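Local coordinates for sugar ABC transporter (Sugar-binding protein) (Bacillus halodurans, PDB 4YO7), which binds myo-inositol between its two lobes and probably delivers it, as a solute-binding protein, to a sugar ABC transporter, at residues S53-M62 and I129-D137; Q90-I98 and N120-P128. All blocks are in the same frame, centred on the assembly; numbering follows the deposited sequence.

How the contacts relate
Both contacts lie in the lobe built on the six-stranded parallel sheet, their centres about 17 Å apart. Contact 1 is buried near the middle of the chain, where the loop after strand 46-52 and the start of helix 57-70 face strand 129-132 and the residues that follow it; its polar bonds run through the bound inositol, beside packing by M62 and L59. Contact 2 lies farther out and is partly exposed, an apolar pairing of helices 87-100 and 112-125. It is nested in sequence inside the loop that contact 1 closes. Helix 112-125 leads directly into strand 129-132, and V122 CG1 packs on I129 CB where the two contacts meet.

Contact 1 of 2, residues S53-M62 and I129-D137; sequences SNLDEFLTYM and IIIANRTFD. With INS (1,2,3,4,5,6-hexahydroxy-cyclohexane), chain F.
The guanidinium of R134 has S53 OG over one face, 3.0 Å above the plane and displaced from its centre, while the ligand's O1 lies in plane at its edge. D56 OD2 is also near that plane, 4.1 Å from R134 NH2, too far for a salt bridge. S53 OG makes its hydrogen bond with N108, and R134 NH1 is held by the carbonyl of P109. The ring of F58 and the amide of N133 are tilted 30° apart, with F58 CE2 3.5 Å from N133 ND2.

Inositol joins the two segments, which form one side of its pocket in this solute-binding protein's cleft; D262, R186, N236 and Q282 also bond it. R134, extended from CG to NE, gives O6 a bond from NE and O1 a nearly straight one from NH2 (2.7 Å, 171°). N133 OD1 accepts from O6 and its ND2 donates to O5, while D56 accepts from O2 through OD1 and O1 through OD2. D56 OD1 also takes L59 N at 2.9 Å, the N-cap bond that fixes the carboxylate at the helix start. Away from the polar bonds, M62 SE packs 3.7 Å from N133 CB.

A leucine replacing R134 would probably leave O6 and O1 without their guanidinium donors and the P109 carbonyl without NH1. O1 lies between carboxylate and guanidinium, donating to one and accepting from the other, consistent with recognition of a polyol hydroxyl.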
ATOM      1  N   SER A  53       9.885   2.270  -3.883  1.00  8.51           N
ATOM      2  CA  SER A  53      10.346   0.885  -3.694  1.00  8.18           C
ATOM      3  C   SER A  53      10.347   0.074  -4.984  1.00 11.19           C
ATOM      4  O   SER A  53      11.283  -0.676  -5.227  1.00  9.94           O
ATOM      5  CB  SER A  53       9.499   0.153  -2.633  1.00  9.33           C
ATOM      6  OG  SER A  53       8.157   0.032  -3.042  1.00 10.43           O
ATOM      7  N   ASN A  54       9.293   0.220  -5.777  1.00 10.21           N
ATOM      8  CA  ASN A  54       9.133  -0.485  -7.039  1.00  9.34           C
ATOM      9  C   ASN A  54       7.858   0.016  -7.680  1.00 10.96           C
ATOM     10  O   ASN A  54       7.098   0.742  -7.040  1.00 13.01           O
ATOM     11  CB  ASN A  54       9.134  -2.020  -6.848  1.00  9.69           C
ATOM     12  CG  ASN A  54       7.822  -2.580  -6.313  1.00 11.40           C
ATOM     13  OD1 ASN A  54       7.223  -2.081  -5.344  1.00 14.46           O
ATOM     14  ND2 ASN A  54       7.391  -3.657  -6.926  1.00  9.80           N
ATOM     15  N   LEU A  55       7.647  -0.340  -8.944  1.00 10.60           N
ATOM     16  CA  LEU A  55       6.464   0.097  -9.682  1.00 12.95           C
ATOM     17  C   LEU A  55       5.440  -1.027  -9.793  1.00 15.09           C
ATOM     18  O   LEU A  55       5.135  -1.519 -10.879  1.00 16.49           O
ATOM     19  CB  LEU A  55       6.876   0.628 -11.056  1.00 14.70           C
ATOM     20  CG  LEU A  55       7.736   1.894 -10.938  1.00 20.45           C
ATOM     21  CD1 LEU A  55       8.287   2.256 -12.311  1.00 24.29           C
ATOM     22  CD2 LEU A  55       6.972   3.065 -10.365  1.00 20.71           C
ATOM     23  N   ASP A  56       4.885  -1.420  -8.657  1.00 11.36           N
ATOM     24  CA  ASP A  56       3.854  -2.447  -8.663  1.00 12.20           C
ATOM     25  C   ASP A  56       2.490  -1.834  -9.030  1.00 14.77           C
ATOM     26  O   ASP A  56       2.419  -0.647  -9.378  1.00 13.56           O
ATOM     27  CB  ASP A  56       3.838  -3.206  -7.324  1.00 10.15           C
ATOM     28  CG  ASP A  56       3.531  -2.330  -6.107  1.00 11.22           C
ATOM     29  OD1 ASP A  56       2.711  -1.404  -6.207  1.00 12.34           O
ATOM     30  OD2 ASP A  56       4.084  -2.620  -5.005  1.00 10.67           O
ATOM     31  N   GLU A  57       1.434  -2.646  -9.019  1.00 12.40           N
ATOM     32  CA  GLU A  57       0.150  -2.207  -9.567  1.00 12.45           C
ATOM     33  C   GLU A  57      -0.315  -0.899  -8.911  1.00 16.91           C
ATOM     34  O   GLU A  57      -0.614   0.074  -9.593  1.00 17.36           O
ATOM     35  CB  GLU A  57      -0.916  -3.294  -9.408  1.00 12.12           C
ATOM     36  CG  GLU A  57      -2.240  -3.011 -10.152  1.00 17.78           C
ATOM     37  CD  GLU A  57      -2.193  -3.313 -11.644  1.00 26.39           C
ATOM     38  OE1 GLU A  57      -1.182  -3.868 -12.132  1.00 23.42           O
ATOM     39  OE2 GLU A  57      -3.189  -3.006 -12.331  1.00 27.86           O
ATOM     40  N   PHE A  58      -0.357  -0.867  -7.594  1.00 12.02           N
ATOM     41  CA  PHE A  58      -0.811   0.321  -6.888  1.00 10.51           C
ATOM     42  C   PHE A  58       0.211   1.456  -6.951  1.00 10.84           C
ATOM     43  O   PHE A  58      -0.147   2.623  -7.210  1.00 11.15           O
ATOM     44  CB  PHE A  58      -1.147  -0.028  -5.439  1.00 10.10           C
ATOM     45  CG  PHE A  58      -1.490   1.165  -4.596  1.00 10.49           C
ATOM     46  CD1 PHE A  58      -2.794   1.650  -4.563  1.00 14.12           C
ATOM     47  CD2 PHE A  58      -0.522   1.826  -3.869  1.00 12.73           C
ATOM     48  CE1 PHE A  58      -3.121   2.756  -3.793  1.00 13.73           C
ATOM     49  CE2 PHE A  58      -0.858   2.950  -3.098  1.00 14.57           C
ATOM     50  CZ  PHE A  58      -2.158   3.396  -3.071  1.00 13.86           C
ATOM     51  N   LEU A  59       1.491   1.142  -6.748  1.00 11.40           N
ATOM     52  CA  LEU A  59       2.484   2.196  -6.631  1.00  9.67           C
ATOM     53  C   LEU A  59       2.714   2.898  -7.967  1.00 11.37           C
ATOM     54  O   LEU A  59       3.154   4.045  -8.003  1.00 12.55           O
ATOM     55  CB  LEU A  59       3.789   1.655  -6.058  1.00  9.26           C
ATOM     56  CG  LEU A  59       3.758   1.391  -4.553  1.00  9.08           C
ATOM     57  CD1 LEU A  59       5.057   0.742  -4.150  1.00  8.86           C
ATOM     58  CD2 LEU A  59       3.481   2.666  -3.695  1.00 11.07           C
ATOM     59  N   THR A  60       2.381   2.236  -9.065  1.00 10.65           N
ATOM     60  CA  THR A  60       2.502   2.891 -10.358  1.00 11.21           C
ATOM     61  C   THR A  60       1.567   4.088 -10.431  1.00 12.75           C
ATOM     62  O   THR A  60       1.937   5.142 -10.951  1.00 13.95           O
ATOM     63  CB  THR A  60       2.229   1.916 -11.517  1.00 15.82           C
ATOM     64  OG1 THR A  60       3.256   0.925 -11.518  1.00 18.01           O
ATOM     65  CG2 THR A  60       2.248   2.641 -12.874  1.00 20.51           C
ATOM     66  N   TYR A  61       0.361   3.946  -9.887  1.00 12.15           N
ATOM     67  CA  TYR A  61      -0.568   5.071  -9.861  1.00 12.05           C
ATOM     68  C   TYR A  61      -0.014   6.189  -8.974  1.00 11.86           C
ATOM     69  O   TYR A  61      -0.161   7.373  -9.282  1.00 13.60           O
ATOM     70  CB  TYR A  61      -1.940   4.636  -9.364  1.00 12.02           C
ATOM     71  CG  TYR A  61      -2.654   3.688 -10.297  1.00 12.61           C
ATOM     72  CD1 TYR A  61      -3.298   4.154 -11.432  1.00 18.06           C
ATOM     73  CD2 TYR A  61      -2.671   2.328 -10.050  1.00 13.54           C
ATOM     74  CE1 TYR A  61      -3.940   3.284 -12.293  1.00 22.15           C
ATOM     75  CE2 TYR A  61      -3.310   1.455 -10.900  1.00 20.83           C
ATOM     76  CZ  TYR A  61      -3.946   1.940 -12.021  1.00 22.34           C
ATOM     77  OH  TYR A  61      -4.595   1.076 -12.886  1.00 19.90           O
HETATM   78  N   MSE A  62       0.640   5.811  -7.883  1.00 10.71           N
HETATM   79  CA  MSE A  62       1.176   6.823  -6.975  1.00 10.31           C
HETATM   80  C   MSE A  62       2.301   7.583  -7.653  1.00 14.18           C
HETATM   81  O   MSE A  62       2.346   8.806  -7.597  1.00 12.59           O
HETATM   82  CB  MSE A  62       1.679   6.208  -5.668  1.00  9.67           C
HETATM   83  CG  MSE A  62       1.964   7.310  -4.633  1.00  9.38           C
HETATM   84 SE   MSE A  62       2.745   6.550  -3.003  1.00 21.03          SE
HETATM   85  CE  MSE A  62       4.603   6.405  -3.584  1.00  9.95           C
ATOM     86  N   ILE A 129      13.358  14.654   4.916  1.00  8.77           N
ATOM     87  CA  ILE A 129      12.969  13.378   4.318  1.00  8.83           C
ATOM     88  C   ILE A 129      11.483  13.100   4.585  1.00  8.93           C
ATOM     89  O   ILE A 129      11.008  13.067   5.740  1.00  8.30           O
ATOM     90  CB  ILE A 129      13.842  12.237   4.822  1.00  9.00           C
ATOM     91  CG1 ILE A 129      13.353  10.910   4.179  1.00 11.96           C
ATOM     92  CG2 ILE A 129      13.924  12.190   6.345  1.00 12.46           C
ATOM     93  CD1 ILE A 129      14.340   9.854   4.170  1.00 18.16           C
ATOM     94  N   ILE A 130      10.772  12.937   3.483  1.00  8.59           N
ATOM     95  CA  ILE A 130       9.350  12.667   3.490  1.00  6.65           C
ATOM     96  C   ILE A 130       9.195  11.177   3.225  1.00  9.42           C
ATOM     97  O   ILE A 130       9.722  10.676   2.240  1.00  7.72           O
ATOM     98  CB  ILE A 130       8.598  13.462   2.386  1.00 10.11           C
ATOM     99  CG1 ILE A 130       8.822  14.996   2.479  1.00 14.33           C
ATOM    100  CG2 ILE A 130       7.098  13.109   2.371  1.00 11.53           C
ATOM    101  CD1 ILE A 130       9.035  15.604   3.832  1.00 21.56           C
ATOM    102  N   ILE A 131       8.472  10.474   4.087  1.00  8.34           N
ATOM    103  CA  ILE A 131       8.186   9.042   3.884  1.00  6.14           C
ATOM    104  C   ILE A 131       6.790   8.905   3.273  1.00  6.72           C
ATOM    105  O   ILE A 131       5.814   9.451   3.775  1.00  8.56           O
ATOM    106  CB  ILE A 131       8.285   8.258   5.200  1.00  5.84           C
ATOM    107  CG1 ILE A 131       9.695   8.387   5.804  1.00  9.38           C
ATOM    108  CG2 ILE A 131       7.860   6.780   5.010  1.00  7.41           C
ATOM    109  CD1 ILE A 131      10.802   7.790   5.002  1.00  7.59           C
ATOM    110  N   ALA A 132       6.716   8.202   2.145  1.00  8.48           N
ATOM    111  CA  ALA A 132       5.458   8.012   1.462  1.00  7.31           C
ATOM    112  C   ALA A 132       5.010   6.552   1.475  1.00  6.96           C
ATOM    113  O   ALA A 132       5.799   5.656   1.160  1.00  7.77           O
ATOM    114  CB  ALA A 132       5.560   8.501   0.027  1.00  7.78           C
ATOM    115  N   ASN A 133       3.736   6.375   1.858  1.00  6.30           N
ATOM    116  CA  ASN A 133       2.940   5.166   1.711  1.00  7.59           C
ATOM    117  C   ASN A 133       3.308   3.958   2.578  1.00  8.25           C
ATOM    118  O   ASN A 133       2.417   3.271   3.039  1.00  8.63           O
ATOM    119  CB  ASN A 133       2.926   4.767   0.232  1.00  9.08           C
ATOM    120  CG  ASN A 133       2.375   3.379   0.003  1.00  7.56           C
ATOM    121  OD1 ASN A 133       3.138   2.421  -0.061  1.00  7.84           O
ATOM    122  ND2 ASN A 133       1.064   3.264  -0.153  1.00  8.53           N
ATOM    123  N   ARG A 134       4.591   3.696   2.799  1.00  7.12           N
ATOM    124  CA  ARG A 134       5.011   2.628   3.715  1.00  6.87           C
ATOM    125  C   ARG A 134       5.661   3.205   4.962  1.00  8.50           C
ATOM    126  O   ARG A 134       6.661   3.904   4.883  1.00  8.43           O
ATOM    127  CB  ARG A 134       5.978   1.670   3.030  1.00  6.01           C
ATOM    128  CG  ARG A 134       5.420   0.981   1.835  1.00  6.46           C
ATOM    129  CD  ARG A 134       6.496   0.177   1.174  1.00  8.31           C
ATOM    130  NE  ARG A 134       6.036  -0.625   0.048  1.00  8.26           N
ATOM    131  CZ  ARG A 134       6.815  -1.488  -0.605  1.00  7.46           C
ATOM    132  NH1 ARG A 134       8.097  -1.643  -0.260  1.00  8.26           N
ATOM    133  NH2 ARG A 134       6.316  -2.207  -1.589  1.00 10.23           N
ATOM    134  N   THR A 135       5.122   2.848   6.113  1.00  5.92           N
ATOM    135  CA  THR A 135       5.660   3.294   7.379  1.00  9.52           C
ATOM    136  C   THR A 135       6.519   2.177   7.985  1.00  9.84           C
ATOM    137  O   THR A 135       6.669   1.089   7.422  1.00  8.94           O
ATOM    138  CB  THR A 135       4.518   3.741   8.338  1.00  8.52           C
ATOM    139  OG1 THR A 135       5.075   4.458   9.447  1.00  9.85           O
ATOM    140  CG2 THR A 135       3.660   2.577   8.850  1.00 11.03           C
ATOM    141  N   PHE A 136       7.085   2.468   9.141  1.00  7.49           N
ATOM    142  CA  PHE A 136       8.012   1.577   9.811  1.00  9.53           C
ATOM    143  C   PHE A 136       8.186   2.081  11.217  1.00  6.40           C
ATOM    144  O   PHE A 136       7.916   3.258  11.491  1.00  8.50           O
ATOM    145  CB  PHE A 136       9.354   1.551   9.104  1.00  8.80           C
ATOM    146  CG  PHE A 136       9.958   2.908   8.919  1.00  7.14           C
ATOM    147  CD1 PHE A 136       9.585   3.706   7.862  1.00 10.85           C
ATOM    148  CD2 PHE A 136      10.931   3.374   9.787  1.00  9.09           C
ATOM    149  CE1 PHE A 136      10.160   4.941   7.690  1.00  9.78           C
ATOM    150  CE2 PHE A 136      11.490   4.633   9.607  1.00 11.88           C
ATOM    151  CZ  PHE A 136      11.106   5.396   8.562  1.00 10.88           C
ATOM    152  N   ASP A 137       8.627   1.195  12.116  1.00  8.40           N
ATOM    153  CA  ASP A 137       8.972   1.604  13.464  1.00 12.29           C
ATOM    154  C   ASP A 137      10.161   2.540  13.410  1.00 14.03           C
ATOM    155  O   ASP A 137      11.249   2.155  12.957  1.00 13.68           O
ATOM    156  CB  ASP A 137       9.283   0.391  14.346  1.00 11.87           C
ATOM    157  CG  ASP A 137       8.063  -0.441  14.674  1.00 23.04           C
ATOM    158  OD1 ASP A 137       6.920  -0.059  14.357  1.00 21.46           O
ATOM    159  OD2 ASP A 137       8.260  -1.503  15.292  1.00 30.67           O
TER
HETATM  160  C1  INS F 405       2.495  -2.006  -1.786  1.00  7.14           C
HETATM  161  C2  INS F 405       1.463  -2.478  -2.805  1.00  7.73           C
HETATM  162  C3  INS F 405       0.138  -2.728  -2.085  1.00  7.59           C
HETATM  163  C4  INS F 405      -0.369  -1.458  -1.392  1.00  7.38           C
HETATM  164  C5  INS F 405       0.703  -0.962  -0.399  1.00  6.72           C
HETATM  165  C6  INS F 405       2.020  -0.724  -1.125  1.00  7.07           C
HETATM  166  O1  INS F 405       3.767  -1.733  -2.437  1.00  8.46           O
HETATM  167  O2  INS F 405       1.297  -1.440  -3.769  1.00  9.50           O
HETATM  168  O3  INS F 405      -0.806  -3.180  -3.100  1.00  9.03           O
HETATM  169  O4  INS F 405      -1.552  -1.756  -0.637  1.00  7.59           O
HETATM  170  O5  INS F 405       0.260   0.291   0.151  1.00  6.97           O
HETATM  171  O6  INS F 405       3.026  -0.322  -0.115  1.00  7.20           O

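Contact 2 of 2, residues Q90-I98 and N120-P128; sequences QMAQVENFI and NMVNDAGIP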
ATOM      1  N   GLN A  90      18.179   1.103  -2.953  1.00 10.15           N
ATOM      2  CA  GLN A  90      17.526   2.269  -2.363  1.00  8.33           C
ATOM      3  C   GLN A  90      18.504   3.071  -1.526  1.00 12.47           C
ATOM      4  O   GLN A  90      18.510   4.302  -1.606  1.00  9.35           O
ATOM      5  CB  GLN A  90      16.323   1.877  -1.518  1.00  8.06           C
ATOM      6  CG  GLN A  90      15.535   3.074  -1.046  1.00  7.70           C
ATOM      7  CD  GLN A  90      14.133   2.687  -0.599  1.00  7.54           C
ATOM      8  OE1 GLN A  90      13.960   1.987   0.399  1.00  8.08           O
ATOM      9  NE2 GLN A  90      13.136   3.124  -1.345  1.00  9.01           N
HETATM   10  N   MSE A  91      19.322   2.389  -0.715  1.00 10.03           N
HETATM   11  CA  MSE A  91      20.352   3.082   0.059  1.00 11.56           C
HETATM   12  C   MSE A  91      21.331   3.827  -0.850  1.00  9.71           C
HETATM   13  O   MSE A  91      21.694   4.949  -0.532  1.00 10.37           O
HETATM   14  CB  MSE A  91      21.111   2.103   0.973  1.00 13.25           C
HETATM   15  CG  MSE A  91      20.223   1.443   2.004  1.00 40.74           C
HETATM   16 SE   MSE A  91      21.057   1.506   3.731  1.00112.64          SE
HETATM   17  CE  MSE A  91      21.271   3.469   3.809  1.00 35.43           C
ATOM     18  N   ALA A  92      21.710   3.240  -1.982  1.00  9.08           N
ATOM     19  CA  ALA A  92      22.641   3.897  -2.909  1.00 12.09           C
ATOM     20  C   ALA A  92      22.006   5.127  -3.562  1.00 11.13           C
ATOM     21  O   ALA A  92      22.675   6.133  -3.782  1.00 12.91           O
ATOM     22  CB  ALA A  92      23.136   2.915  -3.986  1.00 14.75           C
ATOM     23  N   GLN A  93      20.715   5.058  -3.856  1.00  8.83           N
ATOM     24  CA  GLN A  93      19.990   6.202  -4.379  1.00  8.99           C
ATOM     25  C   GLN A  93      19.946   7.337  -3.382  1.00  9.09           C
ATOM     26  O   GLN A  93      20.202   8.484  -3.710  1.00  9.15           O
ATOM     27  CB  GLN A  93      18.575   5.766  -4.805  1.00 10.08           C
ATOM     28  CG  GLN A  93      18.645   4.815  -5.976  1.00 10.49           C
ATOM     29  CD  GLN A  93      17.341   4.122  -6.339  1.00 14.75           C
ATOM     30  OE1 GLN A  93      16.372   4.138  -5.583  1.00 13.33           O
ATOM     31  NE2 GLN A  93      17.324   3.497  -7.524  1.00 13.66           N
ATOM     32  N   VAL A  94      19.638   7.012  -2.144  1.00  9.06           N
ATOM     33  CA  VAL A  94      19.605   8.027  -1.092  1.00  8.05           C
ATOM     34  C   VAL A  94      20.980   8.638  -0.837  1.00  9.17           C
ATOM     35  O   VAL A  94      21.100   9.852  -0.693  1.00  9.57           O
ATOM     36  CB  VAL A  94      19.007   7.415   0.189  1.00  9.27           C
ATOM     37  CG1 VAL A  94      19.097   8.372   1.375  1.00 10.60           C
ATOM     38  CG2 VAL A  94      17.556   7.074  -0.070  1.00 11.18           C
ATOM     39  N   GLU A  95      22.020   7.812  -0.803  1.00  8.23           N
ATOM     40  CA  GLU A  95      23.383   8.331  -0.637  1.00  8.45           C
ATOM     41  C   GLU A  95      23.753   9.305  -1.768  1.00 11.04           C
ATOM     42  O   GLU A  95      24.437  10.299  -1.536  1.00 10.14           O
ATOM     43  CB  GLU A  95      24.375   7.172  -0.584  1.00  9.84           C
ATOM     44  CG  GLU A  95      24.301   6.392   0.733  1.00 19.33           C
ATOM     45  CD  GLU A  95      25.092   5.085   0.706  1.00 40.58           C
ATOM     46  OE1 GLU A  95      25.607   4.706  -0.365  1.00 49.17           O
ATOM     47  OE2 GLU A  95      25.183   4.428   1.760  1.00 43.60           O
ATOM     48  N   ASN A  96      23.337   8.987  -2.984  1.00 11.80           N
ATOM     49  CA  ASN A  96      23.542   9.871  -4.123  1.00  9.00           C
ATOM     50  C   ASN A  96      22.800  11.186  -3.955  1.00  8.72           C
ATOM     51  O   ASN A  96      23.345  12.254  -4.209  1.00  9.66           O
ATOM     52  CB  ASN A  96      23.119   9.174  -5.426  1.00 11.57           C
ATOM     53  CG  ASN A  96      23.324  10.052  -6.650  1.00 16.59           C
ATOM     54  OD1 ASN A  96      22.405  10.696  -7.111  1.00 17.93           O
ATOM     55  ND2 ASN A  96      24.536  10.089  -7.164  1.00 20.49           N
ATOM     56  N   PHE A  97      21.554  11.117  -3.507  1.00  8.38           N
ATOM     57  CA  PHE A  97      20.803  12.339  -3.231  1.00  8.18           C
ATOM     58  C   PHE A  97      21.493  13.206  -2.175  1.00  8.08           C
ATOM     59  O   PHE A  97      21.549  14.412  -2.314  1.00  8.14           O
ATOM     60  CB  PHE A  97      19.383  12.031  -2.762  1.00 10.01           C
ATOM     61  CG  PHE A  97      18.528  11.281  -3.756  1.00  8.03           C
ATOM     62  CD1 PHE A  97      18.735  11.338  -5.124  1.00 11.74           C
ATOM     63  CD2 PHE A  97      17.442  10.550  -3.273  1.00  7.82           C
ATOM     64  CE1 PHE A  97      17.897  10.630  -5.987  1.00 14.98           C
ATOM     65  CE2 PHE A  97      16.629   9.859  -4.126  1.00  9.68           C
ATOM     66  CZ  PHE A  97      16.846   9.905  -5.474  1.00 11.63           C
ATOM     67  N   ILE A  98      22.030  12.594  -1.119  1.00  7.99           N
ATOM     68  CA  ILE A  98      22.770  13.335  -0.108  1.00  7.99           C
ATOM     69  C   ILE A  98      24.018  13.964  -0.717  1.00  8.30           C
ATOM     70  O   ILE A  98      24.285  15.140  -0.496  1.00 10.45           O
ATOM     71  CB  ILE A  98      23.162  12.435   1.057  1.00  7.97           C
ATOM     72  CG1 ILE A  98      21.902  12.032   1.818  1.00  7.69           C
ATOM     73  CG2 ILE A  98      24.146  13.137   1.978  1.00  8.11           C
ATOM     74  CD1 ILE A  98      22.117  10.928   2.846  1.00 10.43           C
ATOM     75  N   ASN A 120      18.064   7.861   9.429  1.00 11.92           N
ATOM     76  CA  ASN A 120      19.188   8.324  10.233  1.00 14.03           C
ATOM     77  C   ASN A 120      20.222   9.069   9.405  1.00 11.80           C
ATOM     78  O   ASN A 120      20.704  10.138   9.804  1.00 10.90           O
ATOM     79  CB  ASN A 120      19.862   7.154  10.945  1.00 12.69           C
ATOM     80  CG  ASN A 120      19.035   6.622  12.101  1.00 24.13           C
ATOM     81  OD1 ASN A 120      18.227   7.344  12.689  1.00 28.67           O
ATOM     82  ND2 ASN A 120      19.253   5.359  12.450  1.00 33.82           N
HETATM   83  N   MSE A 121      20.540   8.511   8.249  1.00 12.12           N
HETATM   84  CA  MSE A 121      21.542   9.081   7.365  1.00 10.30           C
HETATM   85  C   MSE A 121      21.111  10.435   6.802  1.00  9.75           C
HETATM   86  O   MSE A 121      21.912  11.386   6.771  1.00 11.36           O
HETATM   87  CB  MSE A 121      21.822   8.081   6.238  1.00 15.04           C
HETATM   88  CG  MSE A 121      22.873   8.491   5.291  1.00 36.26           C
HETATM   89 SE   MSE A 121      23.265   7.011   4.078  1.00 59.41          SE
HETATM   90  CE  MSE A 121      21.559   6.602   3.273  1.00 24.55           C
ATOM     91  N   VAL A 122      19.851  10.530   6.370  1.00  8.48           N
ATOM     92  CA  VAL A 122      19.365  11.744   5.764  1.00  8.07           C
ATOM     93  C   VAL A 122      19.229  12.796   6.871  1.00  8.10           C
ATOM     94  O   VAL A 122      19.578  13.940   6.659  1.00  8.86           O
ATOM     95  CB  VAL A 122      18.043  11.512   4.991  1.00  9.77           C
ATOM     96  CG1 VAL A 122      17.502  12.796   4.399  1.00  8.92           C
ATOM     97  CG2 VAL A 122      18.292  10.538   3.894  1.00  8.80           C
ATOM     98  N   ASN A 123      18.731  12.409   8.041  1.00 10.28           N
ATOM     99  CA  ASN A 123      18.693  13.354   9.171  1.00 10.01           C
ATOM    100  C   ASN A 123      20.094  13.910   9.498  1.00 10.43           C
ATOM    101  O   ASN A 123      20.260  15.122   9.707  1.00 11.63           O
ATOM    102  CB  ASN A 123      18.125  12.723  10.423  1.00 11.43           C
ATOM    103  CG  ASN A 123      16.614  12.556  10.392  1.00 12.31           C
ATOM    104  OD1 ASN A 123      15.893  13.246   9.662  1.00 14.82           O
ATOM    105  ND2 ASN A 123      16.134  11.657  11.220  1.00 13.52           N
ATOM    106  N   ASP A 124      21.098  13.036   9.540  1.00  9.98           N
ATOM    107  CA  ASP A 124      22.471  13.485   9.821  1.00 14.89           C
ATOM    108  C   ASP A 124      22.945  14.450   8.753  1.00 14.35           C
ATOM    109  O   ASP A 124      23.722  15.337   9.058  1.00 14.17           O
ATOM    110  CB  ASP A 124      23.453  12.313   9.920  1.00 13.82           C
ATOM    111  CG  ASP A 124      23.314  11.530  11.220  1.00 28.12           C
ATOM    112  OD1 ASP A 124      22.713  12.048  12.179  1.00 31.71           O
ATOM    113  OD2 ASP A 124      23.826  10.400  11.276  1.00 33.63           O
ATOM    114  N   ALA A 125      22.460  14.298   7.518  1.00  8.81           N
ATOM    115  CA  ALA A 125      22.843  15.180   6.411  1.00 13.36           C
ATOM    116  C   ALA A 125      22.136  16.524   6.462  1.00 12.05           C
ATOM    117  O   ALA A 125      22.486  17.437   5.729  1.00 11.21           O
ATOM    118  CB  ALA A 125      22.564  14.493   5.060  1.00 11.98           C
ATOM    119  N   GLY A 126      21.109  16.631   7.304  1.00 10.24           N
ATOM    120  CA  GLY A 126      20.368  17.862   7.456  1.00 12.00           C
ATOM    121  C   GLY A 126      19.431  18.143   6.295  1.00 13.13           C
ATOM    122  O   GLY A 126      19.137  19.295   6.001  1.00 16.85           O
ATOM    123  N   ILE A 127      18.968  17.087   5.627  1.00  8.03           N
ATOM    124  CA  ILE A 127      18.069  17.210   4.471  1.00  8.82           C
ATOM    125  C   ILE A 127      16.688  16.694   4.889  1.00  8.19           C
ATOM    126  O   ILE A 127      16.584  15.662   5.513  1.00  9.00           O
ATOM    127  CB  ILE A 127      18.602  16.411   3.256  1.00  6.61           C
ATOM    128  CG1 ILE A 127      19.981  16.937   2.827  1.00 11.87           C
ATOM    129  CG2 ILE A 127      17.627  16.449   2.076  1.00  8.37           C
ATOM    130  CD1 ILE A 127      20.652  16.104   1.727  1.00  9.83           C
ATOM    131  N   PRO A 128      15.619  17.438   4.593  1.00  6.72           N
ATOM    132  CA  PRO A 128      14.290  16.885   4.919  1.00  5.77           C
ATOM    133  C   PRO A 128      13.984  15.579   4.203  1.00  8.57           C
ATOM    134  O   PRO A 128      14.276  15.419   3.026  1.00  8.30           O
ATOM    135  CB  PRO A 128      13.313  17.967   4.460  1.00 12.39           C
ATOM    136  CG  PRO A 128      14.114  19.177   4.161  1.00 15.36           C
ATOM    137  CD  PRO A 128      15.557  18.811   4.052  1.00  9.07           C
TER
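M121 enters helix 90-98 as a knob into a hole formed by M91, V94, E95 and I98, joining two neighbouring parallel helices of the α/β lobe of this periplasmic-binding-protein fold. The axes of the short segments run almost parallel, 3° apart, with a closest approach of 10.5 Å. Strand 104-107 lies between the two helices in sequence, making this a helix pair of consecutive β-α units.

Selenomethionine contacts come first. M121 starts out with CG opposite its backbone N (chi1 -177°), which sends the chain across to the other helix; a bend at chi3 then turns CE to V94 CG1, at 3.6 Å. Its selenium lies 3.6 Å from E95 CG, the aliphatic part of a glutamate at the exposed margin, and the two side chains cross at about a right angle.

Other apolar contacts complete the interface. I98 CD1 reaches M121 CG at 3.5 Å, and I98 CG2 meets A125 CB. Beneath them I127 CD1 lies 3.9 Å from I98 CA, just beyond the Schellman motif in which G126, with positive phi, ends helix 112-125. On the sheet side V94 and V122 face each other, and strand 104-107 lies below both, V94 touching V107 and V122 touching I105. The tight point here is V94 CG1 against V122 CG2, at 3.4 Å.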